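Local atomic coordinates of cyclopropane mycolic acid synthase 3 (Mycobacterium tuberculosis, PDB entry 1L1E), a protein that probably converts a double bond of alpha mycolic acids into a cyclopropane ring, using S-adenosyl-L-methionine as the source of the methylene group. Residues A[81-86]-A[105-110]. Sequence-based numbering, arbitrary orientation.
Sequences RAIEKY and KMFDQM
Ile83 of helix 77-86 meets Phe107 and Met110 from helix 97-109 and its end, and both approaches are made by a single methyl, CD1. With CD1 anti to CA (chi2 179°), the isoleucine carries this methyl across the gap, 4.4 Å from CE2 of Phe107 and 4.3 Å from SD of Met110. The methyl approaches the phenyl ring obliquely. Met110, where the chain turns out of the helix after 109, points its CB at the facing helix; chi1 of 48° and a nearly extended chi2 (-169°) then bring the sulfur to Ile83. All of this is apolar contact at moderate range, and the surface buried between 81-86 and 105-110 totals just 102 Å².

The better-buried side is the inner one, where Ile83 and Phe107 both also touch Val90 of strand 89-94. Toward solvent the approach loosens: OE1 of exposed Glu84 stays 5.2 Å from SD of Met110, and forms a salt bridge with Arg80 NE. Met110, only partly exposed, also rests on Arg80.

Phe107 lies about 12 Å from the bound S-adenosyl-L-homocysteine, so the contact stands apart from the cofactor itself. Two helices joined through strand 89-94 and packed together over the parallel strands are characteristic of the Rossmann-like alpha/beta fold of S-adenosylmethionine-dependent methyltransferases.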
ATOM      1  N   ARG A  81       0.333  11.269  -9.965  1.00 19.91           N
ATOM      2  CA  ARG A  81       1.736  11.650  -9.951  1.00 21.54           C
ATOM      3  C   ARG A  81       2.447  11.076 -11.183  1.00 20.02           C
ATOM      4  O   ARG A  81       3.190  11.785 -11.867  1.00 21.09           O
ATOM      5  CB  ARG A  81       2.422  11.142  -8.675  1.00 20.35           C
ATOM      6  CG  ARG A  81       3.882  11.591  -8.527  1.00 23.46           C
ATOM      7  CD  ARG A  81       3.991  13.094  -8.251  1.00 23.42           C
ATOM      8  NE  ARG A  81       5.316  13.445  -7.757  1.00 24.63           N
ATOM      9  CZ  ARG A  81       5.685  14.657  -7.346  1.00 24.71           C
ATOM     10  NH1 ARG A  81       4.827  15.672  -7.362  1.00 23.41           N
ATOM     11  NH2 ARG A  81       6.921  14.849  -6.911  1.00 20.58           N
ATOM     12  N   ALA A  82       2.227   9.794 -11.462  1.00 18.23           N
ATOM     13  CA  ALA A  82       2.855   9.150 -12.622  1.00 17.94           C
ATOM     14  C   ALA A  82       2.601   9.933 -13.912  1.00 18.34           C
ATOM     15  O   ALA A  82       3.501  10.097 -14.743  1.00 17.49           O
ATOM     16  CB  ALA A  82       2.338   7.718 -12.778  1.00 19.20           C
ATOM     17  N   ILE A  83       1.371  10.406 -14.081  1.00 18.90           N
ATOM     18  CA  ILE A  83       1.012  11.163 -15.281  1.00 21.77           C
ATOM     19  C   ILE A  83       1.733  12.505 -15.314  1.00 21.55           C
ATOM     20  O   ILE A  83       2.467  12.802 -16.253  1.00 22.37           O
ATOM     21  CB  ILE A  83      -0.509  11.456 -15.344  1.00 22.55           C
ATOM     22  CG1 ILE A  83      -1.301  10.150 -15.417  1.00 23.98           C
ATOM     23  CG2 ILE A  83      -0.813  12.338 -16.563  1.00 25.47           C
ATOM     24  CD1 ILE A  83      -2.807  10.343 -15.460  1.00 27.45           C
ATOM     25  N   GLU A  84       1.528  13.295 -14.268  1.00 19.51           N
ATOM     26  CA  GLU A  84       2.111  14.636 -14.164  1.00 21.52           C
ATOM     27  C   GLU A  84       3.626  14.741 -14.079  1.00 21.04           C
ATOM     28  O   GLU A  84       4.229  15.559 -14.779  1.00 22.00           O
ATOM     29  CB  GLU A  84       1.490  15.378 -12.983  1.00 24.37           C
ATOM     30  CG  GLU A  84       0.021  15.688 -13.158  1.00 30.73           C
ATOM     31  CD  GLU A  84      -0.557  16.420 -11.966  1.00 36.78           C
ATOM     32  OE1 GLU A  84      -1.763  16.753 -12.004  1.00 38.17           O
ATOM     33  OE2 GLU A  84       0.197  16.663 -10.991  1.00 40.32           O
ATOM     34  N   LYS A  85       4.256  13.939 -13.224  1.00 19.16           N
ATOM     35  CA  LYS A  85       5.707  14.011 -13.098  1.00 19.10           C
ATOM     36  C   LYS A  85       6.488  13.129 -14.059  1.00 20.09           C
ATOM     37  O   LYS A  85       7.552  13.522 -14.535  1.00 18.45           O
ATOM     38  CB  LYS A  85       6.160  13.685 -11.662  1.00 19.59           C
ATOM     39  CG  LYS A  85       7.681  13.712 -11.512  1.00 19.97           C
ATOM     40  CD  LYS A  85       8.166  13.468 -10.086  1.00 22.31           C
ATOM     41  CE  LYS A  85       9.692  13.410 -10.065  1.00 23.60           C
ATOM     42  NZ  LYS A  85      10.251  13.541  -8.692  1.00 25.35           N
ATOM     43  N   TYR A  86       5.976  11.937 -14.350  1.00 19.79           N
ATOM     44  CA  TYR A  86       6.702  11.038 -15.233  1.00 20.14           C
ATOM     45  C   TYR A  86       6.135  10.948 -16.648  1.00 19.49           C
ATOM     46  O   TYR A  86       6.724  10.318 -17.516  1.00 23.89           O
ATOM     47  CB  TYR A  86       6.788   9.649 -14.587  1.00 23.22           C
ATOM     48  CG  TYR A  86       7.405   9.685 -13.193  1.00 22.41           C
ATOM     49  CD1 TYR A  86       6.648  10.077 -12.083  1.00 24.26           C
ATOM     50  CD2 TYR A  86       8.749   9.369 -12.994  1.00 22.28           C
ATOM     51  CE1 TYR A  86       7.220  10.152 -10.806  1.00 23.75           C
ATOM     52  CE2 TYR A  86       9.334   9.443 -11.714  1.00 22.22           C
ATOM     53  CZ  TYR A  86       8.561   9.834 -10.635  1.00 20.98           C
ATOM     54  OH  TYR A  86       9.127   9.908  -9.383  1.00 25.57           O
ATOM     55  N   LYS A 105     -13.553  10.396 -11.709  1.00 23.39           N
ATOM     56  CA  LYS A 105     -13.881  11.817 -11.698  1.00 27.40           C
ATOM     57  C   LYS A 105     -12.571  12.596 -11.795  1.00 26.95           C
ATOM     58  O   LYS A 105     -12.458  13.563 -12.557  1.00 27.77           O
ATOM     59  CB  LYS A 105     -14.616  12.190 -10.408  1.00 27.75           C
ATOM     60  CG  LYS A 105     -14.927  13.672 -10.278  1.00 31.59           C
ATOM     61  CD  LYS A 105     -15.868  13.939  -9.110  1.00 35.89           C
ATOM     62  CE  LYS A 105     -16.305  15.397  -9.066  1.00 39.59           C
ATOM     63  NZ  LYS A 105     -17.331  15.647  -8.008  1.00 43.57           N
ATOM     64  N   MET A 106     -11.581  12.159 -11.024  1.00 25.76           N
ATOM     65  CA  MET A 106     -10.270  12.791 -11.017  1.00 25.65           C
ATOM     66  C   MET A 106      -9.749  12.792 -12.447  1.00 25.88           C
ATOM     67  O   MET A 106      -9.378  13.842 -12.988  1.00 27.76           O
ATOM     68  CB  MET A 106      -9.308  12.003 -10.114  1.00 27.15           C
ATOM     69  CG  MET A 106      -8.008  12.732  -9.790  1.00 31.43           C
ATOM     70  SD  MET A 106      -6.717  11.648  -9.138  1.00 37.45           S
ATOM     71  CE  MET A 106      -6.196  12.533  -7.670  1.00 33.25           C
ATOM     72  N   PHE A 107      -9.726  11.611 -13.059  1.00 24.63           N
ATOM     73  CA  PHE A 107      -9.257  11.460 -14.431  1.00 25.34           C
ATOM     74  C   PHE A 107      -9.989  12.373 -15.430  1.00 25.90           C
ATOM     75  O   PHE A 107      -9.355  12.971 -16.305  1.00 26.10           O
ATOM     76  CB  PHE A 107      -9.408  10.003 -14.887  1.00 24.74           C
ATOM     77  CG  PHE A 107      -8.345   9.070 -14.354  1.00 24.88           C
ATOM     78  CD1 PHE A 107      -8.466   7.699 -14.543  1.00 23.07           C
ATOM     79  CD2 PHE A 107      -7.220   9.554 -13.689  1.00 22.51           C
ATOM     80  CE1 PHE A 107      -7.490   6.823 -14.080  1.00 22.84           C
ATOM     81  CE2 PHE A 107      -6.236   8.683 -13.222  1.00 23.85           C
ATOM     82  CZ  PHE A 107      -6.374   7.316 -13.420  1.00 22.20           C
ATOM     83  N   ASP A 108     -11.315  12.459 -15.299  1.00 27.09           N
ATOM     84  CA  ASP A 108     -12.143  13.282 -16.185  1.00 27.84           C
ATOM     85  C   ASP A 108     -11.873  14.785 -16.039  1.00 29.30           C
ATOM     86  O   ASP A 108     -12.115  15.560 -16.971  1.00 28.93           O
ATOM     87  CB  ASP A 108     -13.636  13.033 -15.924  1.00 27.24           C
ATOM     88  CG  ASP A 108     -14.072  11.617 -16.262  1.00 27.37           C
ATOM     89  OD1 ASP A 108     -13.438  10.971 -17.116  1.00 29.29           O
ATOM     90  OD2 ASP A 108     -15.072  11.154 -15.683  1.00 30.49           O
ATOM     91  N   GLN A 109     -11.380  15.195 -14.873  1.00 28.90           N
ATOM     92  CA  GLN A 109     -11.100  16.606 -14.620  1.00 30.91           C
ATOM     93  C   GLN A 109      -9.764  17.097 -15.169  1.00 32.21           C
ATOM     94  O   GLN A 109      -9.646  18.254 -15.580  1.00 32.19           O
ATOM     95  CB  GLN A 109     -11.166  16.894 -13.121  1.00 32.41           C
ATOM     96  CG  GLN A 109     -12.570  16.845 -12.554  1.00 36.52           C
ATOM     97  CD  GLN A 109     -12.597  16.907 -11.035  1.00 36.62           C
ATOM     98  OE1 GLN A 109     -13.660  17.032 -10.436  1.00 40.96           O
ATOM     99  NE2 GLN A 109     -11.426  16.807 -10.408  1.00 39.65           N
ATOM    100  N   MET A 110      -8.762  16.225 -15.188  1.00 29.74           N
ATOM    101  CA  MET A 110      -7.454  16.625 -15.681  1.00 28.28           C
ATOM    102  C   MET A 110      -7.348  16.556 -17.196  1.00 24.44           C
ATOM    103  O   MET A 110      -8.134  15.885 -17.859  1.00 24.49           O
ATOM    104  CB  MET A 110      -6.346  15.787 -15.014  1.00 30.02           C
ATOM    105  CG  MET A 110      -6.552  14.276 -14.987  1.00 33.94           C
ATOM    106  SD  MET A 110      -5.338  13.433 -13.888  1.00 34.70           S
ATOM    107  CE  MET A 110      -6.146  13.595 -12.350  1.00 36.95           C
TER